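Long-range contacts in siderophore-interacting protein (Aeromonas hydrophila, PDB 6K2L), which binds FAD and probably reduces ferric siderophores so that their iron is released inside the bacterial cell: residues V142-A147 and P247-G252; A167-Y172 and E195-L200; I79-T84 and K253-Y258. The protein carries 1 engineered substitution. All blocks are in the same frame, centred on the assembly; numbering follows the deposited sequence.

Contact 1 of 3, residues V142-A147 and P247-G252; sequences VGDLTA and PYWRHG. With FAD (flavin-adenine dinucleotide), chain C.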
loop_
_atom_site.group_PDB
_atom_site.type_symbol
_atom_site.label_atom_id
_atom_site.label_comp_id
_atom_site.label_asym_id
_atom_site.label_seq_id
_atom_site.Cartn_x
_atom_site.Cartn_y
_atom_site.Cartn_z
ATOM N N VAL A 142 0.105 -11.007 15.923
ATOM C CA VAL A 142 0.035 -10.543 17.308
ATOM C C VAL A 142 0.936 -9.325 17.434
ATOM O O VAL A 142 1.977 -9.242 16.771
ATOM C CB VAL A 142 0.425 -11.653 18.324
ATOM C CG1 VAL A 142 0.528 -11.105 19.716
ATOM C CG2 VAL A 142 -0.585 -12.822 18.315
ATOM N N GLY A 143 0.513 -8.354 18.244
ATOM C CA GLY A 143 1.392 -7.235 18.539
ATOM C C GLY A 143 0.844 -6.358 19.646
ATOM O O GLY A 143 -0.188 -6.651 20.260
ATOM N N ASP A 144 1.565 -5.266 19.901
ATOM C CA ASP A 144 1.149 -4.249 20.847
ATOM C C ASP A 144 1.098 -2.933 20.083
ATOM O O ASP A 144 1.179 -2.935 18.850
ATOM C CB ASP A 144 2.080 -4.223 22.076
ATOM C CG ASP A 144 3.566 -3.910 21.723
ATOM O OD1 ASP A 144 3.847 -3.203 20.724
ATOM O OD2 ASP A 144 4.466 -4.354 22.474
ATOM N N LEU A 145 0.983 -1.807 20.805
ATOM C CA LEU A 145 0.926 -0.512 20.125
ATOM C C LEU A 145 2.148 -0.237 19.247
ATOM O O LEU A 145 2.034 0.513 18.266
ATOM C CB LEU A 145 0.786 0.623 21.138
ATOM C CG LEU A 145 -0.648 0.834 21.602
ATOM C CD1 LEU A 145 -0.715 2.013 22.539
ATOM C CD2 LEU A 145 -1.572 1.000 20.410
ATOM N N THR A 146 3.326 -0.783 19.577
ATOM C CA THR A 146 4.466 -0.544 18.701
ATOM C C THR A 146 4.341 -1.279 17.372
ATOM O O THR A 146 4.966 -0.864 16.389
ATOM C CB THR A 146 5.763 -0.949 19.380
ATOM O OG1 THR A 146 5.789 -2.364 19.549
ATOM C CG2 THR A 146 5.874 -0.304 20.719
ATOM N N ALA A 147 3.519 -2.328 17.319
ATOM C CA ALA A 147 3.272 -3.115 16.127
ATOM C C ALA A 147 1.946 -2.764 15.465
ATOM O O ALA A 147 1.672 -3.238 14.366
ATOM C CB ALA A 147 3.294 -4.611 16.472
ATOM N N PRO A 247 10.982 -8.997 17.748
ATOM C CA PRO A 247 10.597 -8.226 18.944
ATOM C C PRO A 247 10.930 -6.760 18.723
ATOM O O PRO A 247 12.064 -6.409 18.389
ATOM C CB PRO A 247 11.433 -8.852 20.069
ATOM C CG PRO A 247 12.182 -10.042 19.418
ATOM C CD PRO A 247 12.222 -9.769 17.955
ATOM N N TYR A 248 9.912 -5.904 18.843
ATOM C CA TYR A 248 10.106 -4.490 18.543
ATOM C C TYR A 248 10.813 -3.772 19.684
ATOM O O TYR A 248 11.512 -2.785 19.440
ATOM C CB TYR A 248 8.767 -3.821 18.238
ATOM C CG TYR A 248 8.271 -4.035 16.809
ATOM C CD1 TYR A 248 8.798 -5.035 16.013
ATOM C CD2 TYR A 248 7.263 -3.247 16.273
ATOM C CE1 TYR A 248 8.353 -5.223 14.731
ATOM C CE2 TYR A 248 6.818 -3.428 14.987
ATOM C CZ TYR A 248 7.362 -4.411 14.217
ATOM O OH TYR A 248 6.937 -4.602 12.915
ATOM N N TRP A 249 10.656 -4.254 20.915
ATOM C CA TRP A 249 11.311 -3.696 22.097
ATOM C C TRP A 249 11.176 -4.687 23.248
ATOM O O TRP A 249 10.574 -5.758 23.114
ATOM C CB TRP A 249 10.715 -2.349 22.503
ATOM C CG TRP A 249 9.269 -2.413 22.934
ATOM C CD1 TRP A 249 8.188 -2.712 22.150
ATOM C CD2 TRP A 249 8.746 -2.161 24.250
ATOM N NE1 TRP A 249 7.028 -2.655 22.893
ATOM C CE2 TRP A 249 7.342 -2.316 24.180
ATOM C CE3 TRP A 249 9.324 -1.811 25.476
ATOM C CZ2 TRP A 249 6.514 -2.142 25.292
ATOM C CZ3 TRP A 249 8.500 -1.643 26.582
ATOM C CH2 TRP A 249 7.109 -1.805 26.481
ATOM N N ARG A 250 11.741 -4.320 24.391
ATOM C CA ARG A 250 11.742 -5.190 25.561
ATOM C C ARG A 250 11.498 -4.327 26.786
ATOM O O ARG A 250 12.250 -3.382 27.034
ATOM C CB ARG A 250 13.055 -5.950 25.681
ATOM C CG ARG A 250 13.039 -6.952 26.809
ATOM C CD ARG A 250 14.154 -7.960 26.656
ATOM N NE ARG A 250 14.199 -8.933 27.749
ATOM C CZ ARG A 250 15.183 -9.819 27.916
ATOM N NH1 ARG A 250 16.208 -9.850 27.065
ATOM N NH2 ARG A 250 15.149 -10.671 28.936
ATOM N N HIS A 251 10.425 -4.639 27.514
ATOM C CA HIS A 251 10.063 -3.943 28.743
ATOM C C HIS A 251 11.272 -3.753 29.657
ATOM O O HIS A 251 11.935 -4.726 30.037
ATOM C CB HIS A 251 8.974 -4.744 29.450
ATOM C CG HIS A 251 8.379 -4.056 30.638
ATOM N ND1 HIS A 251 8.384 -2.685 30.788
ATOM C CD2 HIS A 251 7.730 -4.553 31.719
ATOM C CE1 HIS A 251 7.777 -2.367 31.916
ATOM N NE2 HIS A 251 7.365 -3.482 32.498
ATOM N N GLY A 252 11.570 -2.486 29.975
ATOM C CA GLY A 252 12.641 -2.134 30.887
ATOM C C GLY A 252 14.018 -1.974 30.267
ATOM O O GLY A 252 14.989 -1.753 31.000
HETATM P PA FAD C . 14.108 3.808 24.360
HETATM O O1A FAD C . 15.115 4.900 24.534
HETATM O O2A FAD C . 14.489 2.696 23.374
HETATM O O5B FAD C . 13.745 3.001 25.719
HETATM C C5B FAD C . 13.451 3.688 26.954
HETATM C C4B FAD C . 12.639 2.831 27.904
HETATM O O4B FAD C . 11.246 2.842 27.517
HETATM C C3B FAD C . 13.019 1.357 28.020
HETATM O O3B FAD C . 12.827 0.906 29.360
HETATM C C2B FAD C . 12.055 0.678 27.037
HETATM O O2B FAD C . 11.738 -0.679 27.340
HETATM C C1B FAD C . 10.802 1.533 27.193
HETATM N N9A FAD C . 10.038 1.646 25.976
HETATM C C8A FAD C . 10.533 1.809 24.706
HETATM N N7A FAD C . 9.606 1.921 23.782
HETATM C C5A FAD C . 8.421 1.838 24.500
HETATM C C6A FAD C . 7.072 1.891 24.107
HETATM N N6A FAD C . 6.680 2.081 22.846
HETATM N N1A FAD C . 6.128 1.764 25.075
HETATM C C2A FAD C . 6.525 1.590 26.340
HETATM N N3A FAD C . 7.770 1.536 26.828
HETATM C C4A FAD C . 8.674 1.672 25.853
HETATM N N1 FAD C . 7.674 1.723 17.837
HETATM C C2 FAD C . 6.684 2.628 17.576
HETATM O O2 FAD C . 6.241 3.378 18.449
HETATM N N3 FAD C . 6.142 2.712 16.304
HETATM C C4 FAD C . 6.503 1.952 15.218
HETATM O O4 FAD C . 5.951 2.125 14.131
HETATM C C4X FAD C . 7.565 1.002 15.497
HETATM N N5 FAD C . 7.989 0.228 14.503
HETATM C C5X FAD C . 8.986 -0.675 14.775
HETATM C C6 FAD C . 9.424 -1.508 13.753
HETATM C C7 FAD C . 10.415 -2.459 13.976
HETATM C C7M FAD C . 10.875 -3.326 12.830
HETATM C C8 FAD C . 11.010 -2.556 15.249
HETATM C C8M FAD C . 12.120 -3.542 15.522
HETATM C C9 FAD C . 10.584 -1.710 16.269
HETATM C C9A FAD C . 9.576 -0.782 16.047
HETATM N N10 FAD C . 9.102 0.054 17.078
HETATM C C10 FAD C . 8.083 0.955 16.840
HETATM C "C1'" FAD C . 9.663 -0.047 18.438
HETATM C "C2'" FAD C . 10.533 1.142 18.854
HETATM O "O2'" FAD C . 11.787 1.146 18.165
HETATM C "C3'" FAD C . 10.774 1.058 20.363
HETATM O "O3'" FAD C . 9.561 1.400 21.030
HETATM C "C4'" FAD C . 11.899 1.953 20.880
HETATM O "O4'" FAD C . 12.403 1.394 22.096
HETATM C "C5'" FAD C . 11.426 3.377 21.080
HETATM O "O5'" FAD C . 12.556 4.210 21.399
HETATM P P FAD C . 12.486 5.286 22.552
HETATM O O1P FAD C . 13.693 6.208 22.333
HETATM O O2P FAD C . 11.190 5.959 22.609
HETATM O O3P FAD C . 12.721 4.422 23.877
#
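The FAD pocket on the carboxy-terminal, parallel-sheet domain is built here from segment 142-147, on strand 138-144, and the loop after strand 243-245. Asp144 starts an Asx turn: its OD1 accepts from the backbone N of Thr146 at 2.7 Å and, through its syn lone pair, from Thr146 OG1. Both bonds hold the carboxylate still while its other oxygen, OD2, takes the indole N-H of Trp249, with Asp144 OD2 and Trp249 NE1 3.1 Å apart and a bent N-H...O angle of 144°. The donor arrives from above the carboxylate plane, and carboxylate and ring planes are 47° apart.

Thr146 fills the corner between the aromatic pair. Thr146 CG2 lies 3.4 Å from Trp249 NE1, and Thr146 O meets the Tyr248 ring at its edge, 3.3 Å from Tyr248 CD2. Each ring presents a face to the cofactor: FAD C7 sits 3.4 Å above the Tyr248 plane, over its centre, whereas Trp249 faces the adenine, with CZ3 3.3 Å from FAD N3A. The ribose is gripped further along, where FAD O2B donates to Arg250 O at 2.8 Å.

Asp144 OD2 also accepts from Glu221 N, and the Tyr248 hydroxyl bonds to that of Tyr244. Leu224 of helix 222-235 packs on Asp144, helix 255-266 touches Pro247 and Arg250, and strand 163-170 pairs with Gly143.

Contact 2 of 3, residues A167-Y172 and E195-L200; sequences ALLVPY and EETAPL
An inverse gamma turn centred on Glu196 (phi -91°, psi 68°) brings the chain round on the way into helix 198-205 and aims a backbone carbonyl at a leucine methyl. Its own closure is weak, with Thr197 N donating to Glu195 O at 3.0 Å. Glu196 O lies 3.8 Å from Leu169 CD2, a van der Waals approach; the rest of the contact is likewise made without any hydrogen bond between the segments, and 230 Å² is buried in all.

Leu169 reaches the turn because its CG stands anti to the backbone N (chi1 -173°), extending the side chain straight off the strand. Leu169 CD2 also meets Thr197 CG2 at 4.1 Å, the two side chains crossing at about a right angle.

This is strand-to-helix packing in the parallel sheet of the NAD-ferredoxin-like domain. Alternation along strand 163-170 sends Ala167 and Leu169 toward helix 198-205, whereas Leu168 points away and packs on Leu148 and Ile151 of helix 148-155, so the two helices lie on opposite faces of the sheet.

Leu200, on helix 198-205, docks across the backbone between the two inward residues. Leu200 CD1 touches the peptide link, 3.7 Å from Leu169 N and 3.8 Å from Leu168 C, and rests 3.8 Å from Leu169 CB. Leu200 CG approaches Ala167 CB at 4.0 Å. Phe190 of the neighbouring strand 185-191 packs on Leu169 and Pro199. At the more exposed end of the turn, Glu196 OE1 accepts from Ser193 N, while Glu195 OE2 bonds to His251 NE2.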
loop_
_atom_site.group_PDB
_atom_site.type_symbol
_atom_site.label_atom_id
_atom_site.label_comp_id
_atom_site.label_asym_id
_atom_site.label_seq_id
_atom_site.Cartn_x
_atom_site.Cartn_y
_atom_site.Cartn_z
ATOM N N ALA A 167 -4.610 -10.576 17.411
ATOM C CA ALA A 167 -4.782 -10.197 18.814
ATOM C C ALA A 167 -3.820 -9.059 19.143
ATOM O O ALA A 167 -2.634 -9.142 18.820
ATOM C CB ALA A 167 -4.537 -11.384 19.744
ATOM N N LEU A 168 -4.309 -8.009 19.805
ATOM C CA LEU A 168 -3.441 -6.903 20.201
ATOM C C LEU A 168 -3.458 -6.669 21.710
ATOM O O LEU A 168 -4.522 -6.656 22.324
ATOM C CB LEU A 168 -3.855 -5.637 19.492
ATOM C CG LEU A 168 -3.801 -5.698 17.958
ATOM C CD1 LEU A 168 -4.458 -4.472 17.362
ATOM C CD2 LEU A 168 -2.369 -5.809 17.474
ATOM N N LEU A 169 -2.279 -6.420 22.303
ATOM C CA LEU A 169 -2.150 -5.986 23.701
ATOM C C LEU A 169 -1.890 -4.474 23.760
ATOM O O LEU A 169 -0.875 -3.999 23.249
ATOM C CB LEU A 169 -1.023 -6.751 24.387
ATOM C CG LEU A 169 -0.810 -6.585 25.907
ATOM C CD1 LEU A 169 -2.125 -6.789 26.696
ATOM C CD2 LEU A 169 0.304 -7.520 26.489
ATOM N N VAL A 170 -2.807 -3.722 24.367
ATOM C CA VAL A 170 -2.681 -2.271 24.566
ATOM C C VAL A 170 -2.641 -1.968 26.065
ATOM O O VAL A 170 -3.201 -2.734 26.872
ATOM C CB VAL A 170 -3.832 -1.489 23.898
ATOM C CG1 VAL A 170 -3.761 -1.586 22.389
ATOM C CG2 VAL A 170 -5.194 -1.974 24.398
ATOM N N PRO A 171 -2.022 -0.849 26.491
ATOM C CA PRO A 171 -1.935 -0.550 27.930
ATOM C C PRO A 171 -3.214 0.024 28.549
ATOM O O PRO A 171 -3.404 -0.069 29.767
ATOM C CB PRO A 171 -0.788 0.470 27.992
ATOM C CG PRO A 171 -0.864 1.184 26.694
ATOM C CD PRO A 171 -1.279 0.138 25.684
ATOM N N TYR A 172 -4.086 0.630 27.741
ATOM C CA TYR A 172 -5.316 1.220 28.249
ATOM C C TYR A 172 -6.479 0.976 27.295
ATOM O O TYR A 172 -6.305 0.864 26.079
ATOM C CB TYR A 172 -5.177 2.732 28.465
ATOM C CG TYR A 172 -4.162 3.149 29.503
ATOM C CD1 TYR A 172 -4.440 3.033 30.863
ATOM C CD2 TYR A 172 -2.932 3.686 29.129
ATOM C CE1 TYR A 172 -3.520 3.441 31.825
ATOM C CE2 TYR A 172 -1.998 4.083 30.084
ATOM C CZ TYR A 172 -2.310 3.967 31.431
ATOM O OH TYR A 172 -1.409 4.354 32.390
ATOM N N GLU A 195 3.697 -6.711 31.109
ATOM C CA GLU A 195 3.909 -7.898 31.925
ATOM C C GLU A 195 2.784 -8.897 31.743
ATOM O O GLU A 195 3.020 -10.113 31.781
ATOM C CB GLU A 195 4.040 -7.507 33.404
ATOM C CG GLU A 195 5.409 -6.876 33.746
ATOM C CD GLU A 195 5.327 -5.680 34.723
ATOM O OE1 GLU A 195 5.656 -5.860 35.931
ATOM O OE2 GLU A 195 4.937 -4.563 34.272
ATOM N N GLU A 196 1.570 -8.399 31.519
ATOM C CA GLU A 196 0.358 -9.213 31.579
ATOM C C GLU A 196 0.030 -9.794 30.197
ATOM O O GLU A 196 -0.965 -9.452 29.565
ATOM C CB GLU A 196 -0.792 -8.374 32.138
ATOM C CG GLU A 196 -0.341 -7.308 33.166
ATOM C CD GLU A 196 -1.491 -6.534 33.853
ATOM O OE1 GLU A 196 -2.244 -5.799 33.166
ATOM O OE2 GLU A 196 -1.624 -6.653 35.096
ATOM N N THR A 197 0.888 -10.710 29.735
ATOM C CA THR A 197 0.712 -11.310 28.419
ATOM C C THR A 197 -0.098 -12.596 28.451
ATOM O O THR A 197 -0.617 -13.016 27.407
ATOM C CB THR A 197 2.061 -11.636 27.774
ATOM O OG1 THR A 197 2.743 -12.627 28.564
ATOM C CG2 THR A 197 2.928 -10.388 27.645
ATOM N N ALA A 198 -0.202 -13.235 29.614
ATOM C CA ALA A 198 -0.768 -14.579 29.666
ATOM C C ALA A 198 -2.186 -14.667 29.117
ATOM O O ALA A 198 -2.456 -15.637 28.390
ATOM C CB ALA A 198 -0.706 -15.130 31.096
ATOM N N PRO A 199 -3.123 -13.743 29.393
ATOM C CA PRO A 199 -4.452 -13.878 28.740
ATOM C C PRO A 199 -4.355 -13.931 27.216
ATOM O O PRO A 199 -4.865 -14.883 26.598
ATOM C CB PRO A 199 -5.224 -12.644 29.240
ATOM C CG PRO A 199 -4.512 -12.230 30.502
ATOM C CD PRO A 199 -3.064 -12.542 30.249
ATOM N N LEU A 200 -3.686 -12.947 26.593
ATOM C CA LEU A 200 -3.492 -12.983 25.144
ATOM C C LEU A 200 -2.915 -14.321 24.692
ATOM O O LEU A 200 -3.416 -14.918 23.735
ATOM C CB LEU A 200 -2.587 -11.838 24.689
ATOM C CG LEU A 200 -2.565 -11.529 23.184
ATOM C CD1 LEU A 200 -2.311 -10.055 22.939
ATOM C CD2 LEU A 200 -1.531 -12.362 22.430
#

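Contact 3 of 3, residues I79-T84 and K253-Y258; sequences IMRTFT and KDEEAY. With FAD (flavin-adenine dinucleotide), chain C.
Arg81, Glu255 and Glu256 account for most of the buried surface, and the arginine is the centre of the arrangement. Bent at chi2 (-70°), its chain turns the guanidinium toward the FAD pyrophosphate: Arg81 NE donates to FAD O1P at 3.0 Å and Arg81 NH2 to FAD O1A at 2.9 Å. Arg81 NH1 donates to Met80 O at 3.0 Å and, nearly straight (167°), to Glu256 OE2 at 3.3 Å. This last bond belongs to a salt bridge whose second branch, Arg81 NH2 to Glu256 OE1, is long and weak. With its donors so used, the group can hardly rotate, and its positive charge is probably balanced by the phosphates and the carboxylate together.

Strand 79-89 belongs to the antiparallel barrel of the FAD-binding domain, so the bridge ties the barrel to the C-terminal helix 255-266 beside the FAD pyrophosphate. Asp254 caps that helix, Asp254 OD1 accepting from Ala257 N at 2.9 Å.

Glu255 uses its carbon chain instead: Glu255 CB lies over one guanidinium face, 3.5 Å from Arg81 NH1. Its carboxylate leads away to a salt bridge with Arg262, while Glu255 N donates to FAD O2A at 3.0 Å. A water joins Thr82 N and FAD O2' and, weakly, Glu255 OE1.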
loop_
_atom_site.group_PDB
_atom_site.type_symbol
_atom_site.label_atom_id
_atom_site.label_comp_id
_atom_site.label_asym_id
_atom_site.label_seq_id
_atom_site.Cartn_x
_atom_site.Cartn_y
_atom_site.Cartn_z
ATOM N N ILE A 79 21.765 8.987 17.092
ATOM C CA ILE A 79 21.102 7.845 17.709
ATOM C C ILE A 79 20.051 7.328 16.741
ATOM O O ILE A 79 19.394 8.107 16.037
ATOM C CB ILE A 79 20.477 8.239 19.058
ATOM C CG1 ILE A 79 21.535 8.888 19.952
ATOM C CG2 ILE A 79 19.874 7.032 19.757
ATOM C CD1 ILE A 79 20.921 9.685 21.070
ATOM N N MET A 80 19.916 6.010 16.651
ATOM C CA MET A 80 19.005 5.409 15.692
ATOM C C MET A 80 17.889 4.690 16.427
ATOM O O MET A 80 18.121 4.069 17.473
ATOM C CB MET A 80 19.746 4.443 14.790
ATOM C CG MET A 80 21.062 5.022 14.342
ATOM S SD MET A 80 20.863 5.730 12.712
ATOM C CE MET A 80 20.995 4.197 11.787
ATOM N N ARG A 81 16.672 4.816 15.896
ATOM C CA ARG A 81 15.561 3.985 16.338
ATOM C C ARG A 81 14.872 3.415 15.114
ATOM O O ARG A 81 14.820 4.061 14.069
ATOM C CB ARG A 81 14.537 4.767 17.177
ATOM C CG ARG A 81 15.077 5.300 18.508
ATOM C CD ARG A 81 15.333 4.193 19.464
ATOM N NE ARG A 81 15.692 4.632 20.813
ATOM C CZ ARG A 81 16.949 4.751 21.253
ATOM N NH1 ARG A 81 17.951 4.505 20.431
ATOM N NH2 ARG A 81 17.200 5.086 22.514
ATOM N N THR A 82 14.296 2.223 15.257
ATOM C CA THR A 82 13.542 1.599 14.179
ATOM C C THR A 82 12.063 1.942 14.287
ATOM O O THR A 82 11.477 1.851 15.368
ATOM C CB THR A 82 13.721 0.089 14.196
ATOM O OG1 THR A 82 15.118 -0.199 14.127
ATOM C CG2 THR A 82 13.020 -0.531 12.969
ATOM N N PHE A 83 11.455 2.326 13.166
ATOM C CA PHE A 83 10.036 2.662 13.145
ATOM C C PHE A 83 9.438 2.181 11.837
ATOM O O PHE A 83 10.138 1.778 10.916
ATOM C CB PHE A 83 9.787 4.174 13.341
ATOM C CG PHE A 83 9.828 4.587 14.788
ATOM C CD1 PHE A 83 11.042 4.775 15.423
ATOM C CD2 PHE A 83 8.664 4.736 15.511
ATOM C CE1 PHE A 83 11.097 5.106 16.721
ATOM C CE2 PHE A 83 8.712 5.047 16.824
ATOM C CZ PHE A 83 9.937 5.238 17.438
ATOM N N THR A 84 8.124 2.200 11.783
ATOM C CA THR A 84 7.362 1.715 10.655
ATOM C C THR A 84 6.877 2.919 9.866
ATOM O O THR A 84 6.424 3.902 10.461
ATOM C CB THR A 84 6.177 0.910 11.174
ATOM O OG1 THR A 84 6.680 -0.143 12.003
ATOM C CG2 THR A 84 5.284 0.348 10.015
ATOM N N LYS A 253 14.151 -2.099 28.953
ATOM C CA LYS A 253 15.451 -1.986 28.312
ATOM C C LYS A 253 15.347 -0.962 27.196
ATOM O O LYS A 253 14.427 -1.027 26.374
ATOM C CB LYS A 253 15.939 -3.331 27.758
ATOM C CG LYS A 253 15.929 -4.463 28.758
ATOM C CD LYS A 253 17.192 -5.322 28.606
ATOM C CE LYS A 253 17.298 -5.849 27.159
ATOM N NZ LYS A 253 18.703 -6.068 26.693
ATOM N N ASP A 254 16.271 -0.007 27.184
ATOM C CA ASP A 254 16.337 0.898 26.058
ATOM C C ASP A 254 16.939 0.172 24.844
ATOM O O ASP A 254 17.468 -0.951 24.942
ATOM C CB ASP A 254 17.135 2.148 26.436
ATOM C CG ASP A 254 18.441 1.815 27.162
ATOM O OD1 ASP A 254 19.310 1.139 26.574
ATOM O OD2 ASP A 254 18.602 2.231 28.332
ATOM N N GLU A 255 16.815 0.819 23.676
ATOM C CA GLU A 255 17.330 0.247 22.439
ATOM C C GLU A 255 18.834 -0.030 22.512
ATOM O O GLU A 255 19.333 -0.960 21.858
ATOM C CB GLU A 255 17.016 1.193 21.283
ATOM C CG GLU A 255 17.756 0.858 19.990
ATOM C CD GLU A 255 17.290 -0.465 19.377
ATOM O OE1 GLU A 255 16.098 -0.828 19.576
ATOM O OE2 GLU A 255 18.112 -1.131 18.693
ATOM N N GLU A 256 19.572 0.772 23.294
ATOM C CA GLU A 256 21.018 0.594 23.376
ATOM C C GLU A 256 21.361 -0.714 24.066
ATOM O O GLU A 256 22.270 -1.431 23.635
ATOM C CB GLU A 256 21.660 1.774 24.107
ATOM C CG GLU A 256 22.076 2.935 23.206
ATOM C CD GLU A 256 20.967 3.957 23.031
ATOM O OE1 GLU A 256 20.183 4.136 23.994
ATOM O OE2 GLU A 256 20.872 4.557 21.929
ATOM N N ALA A 257 20.637 -1.046 25.124
ATOM C CA ALA A 257 20.852 -2.310 25.802
ATOM C C ALA A 257 20.279 -3.482 25.019
ATOM O O ALA A 257 20.750 -4.620 25.181
ATOM C CB ALA A 257 20.231 -2.270 27.206
ATOM N N TYR A 258 19.284 -3.233 24.167
ATOM C CA TYR A 258 18.548 -4.327 23.560
ATOM C C TYR A 258 18.994 -4.683 22.151
ATOM O O TYR A 258 18.557 -5.717 21.644
ATOM C CB TYR A 258 17.054 -4.002 23.520
ATOM C CG TYR A 258 16.201 -5.182 23.119
ATOM C CD1 TYR A 258 16.287 -6.381 23.805
ATOM C CD2 TYR A 258 15.342 -5.112 22.026
ATOM C CE1 TYR A 258 15.526 -7.472 23.437
ATOM C CE2 TYR A 258 14.566 -6.197 21.659
ATOM C CZ TYR A 258 14.669 -7.378 22.368
ATOM O OH TYR A 258 13.914 -8.478 22.036
HETATM P PA FAD C . 14.108 3.808 24.360
HETATM O O1A FAD C . 15.115 4.900 24.534
HETATM O O2A FAD C . 14.489 2.696 23.374
HETATM O O5B FAD C . 13.745 3.001 25.719
HETATM C C5B FAD C . 13.451 3.688 26.954
HETATM C C4B FAD C . 12.639 2.831 27.904
HETATM O O4B FAD C . 11.246 2.842 27.517
HETATM C C3B FAD C . 13.019 1.357 28.020
HETATM O O3B FAD C . 12.827 0.906 29.360
HETATM C C2B FAD C . 12.055 0.678 27.037
HETATM O O2B FAD C . 11.738 -0.679 27.340
HETATM C C1B FAD C . 10.802 1.533 27.193
HETATM N N9A FAD C . 10.038 1.646 25.976
HETATM C C8A FAD C . 10.533 1.809 24.706
HETATM N N7A FAD C . 9.606 1.921 23.782
HETATM C C5A FAD C . 8.421 1.838 24.500
HETATM C C6A FAD C . 7.072 1.891 24.107
HETATM N N6A FAD C . 6.680 2.081 22.846
HETATM N N1A FAD C . 6.128 1.764 25.075
HETATM C C2A FAD C . 6.525 1.590 26.340
HETATM N N3A FAD C . 7.770 1.536 26.828
HETATM C C4A FAD C . 8.674 1.672 25.853
HETATM N N1 FAD C . 7.674 1.723 17.837
HETATM C C2 FAD C . 6.684 2.628 17.576
HETATM O O2 FAD C . 6.241 3.378 18.449
HETATM N N3 FAD C . 6.142 2.712 16.304
HETATM C C4 FAD C . 6.503 1.952 15.218
HETATM O O4 FAD C . 5.951 2.125 14.131
HETATM C C4X FAD C . 7.565 1.002 15.497
HETATM N N5 FAD C . 7.989 0.228 14.503
HETATM C C5X FAD C . 8.986 -0.675 14.775
HETATM C C6 FAD C . 9.424 -1.508 13.753
HETATM C C7 FAD C . 10.415 -2.459 13.976
HETATM C C7M FAD C . 10.875 -3.326 12.830
HETATM C C8 FAD C . 11.010 -2.556 15.249
HETATM C C8M FAD C . 12.120 -3.542 15.522
HETATM C C9 FAD C . 10.584 -1.710 16.269
HETATM C C9A FAD C . 9.576 -0.782 16.047
HETATM N N10 FAD C . 9.102 0.054 17.078
HETATM C C10 FAD C . 8.083 0.955 16.840
HETATM C "C1'" FAD C . 9.663 -0.047 18.438
HETATM C "C2'" FAD C . 10.533 1.142 18.854
HETATM O "O2'" FAD C . 11.787 1.146 18.165
HETATM C "C3'" FAD C . 10.774 1.058 20.363
HETATM O "O3'" FAD C . 9.561 1.400 21.030
HETATM C "C4'" FAD C . 11.899 1.953 20.880
HETATM O "O4'" FAD C . 12.403 1.394 22.096
HETATM C "C5'" FAD C . 11.426 3.377 21.080
HETATM O "O5'" FAD C . 12.556 4.210 21.399
HETATM P P FAD C . 12.486 5.286 22.552
HETATM O O1P FAD C . 13.693 6.208 22.333
HETATM O O2P FAD C . 11.190 5.959 22.609
HETATM O O3P FAD C . 12.721 4.422 23.877
HETATM O O HOH W 1 14.626 1.028 17.971
#

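Overall arrangement
The three contacts are nested along the chain: 167-172/195-200 lies within the loop closed by contact 1, which lies within the loop closed by contact 3. Contacts 1 and 2 have centres 11 Å apart and share the parallel sheet, where strands 138-144 and 163-170 are neighbours; Val142 packs on Leu200 between them. Contact 3, centred 12 Å from contact 1, ties the barrel to the last helix, with Tyr258 touching Pro247 and Arg250. Contacts 2 and 3, 22 Å apart between centres, do not touch. Contacts 1 and 3 both touch FAD, their second segments running on from each other, so elements of both sheets line the cofactor site, while contact 2 packs helix 198-205 on the parallel sheet.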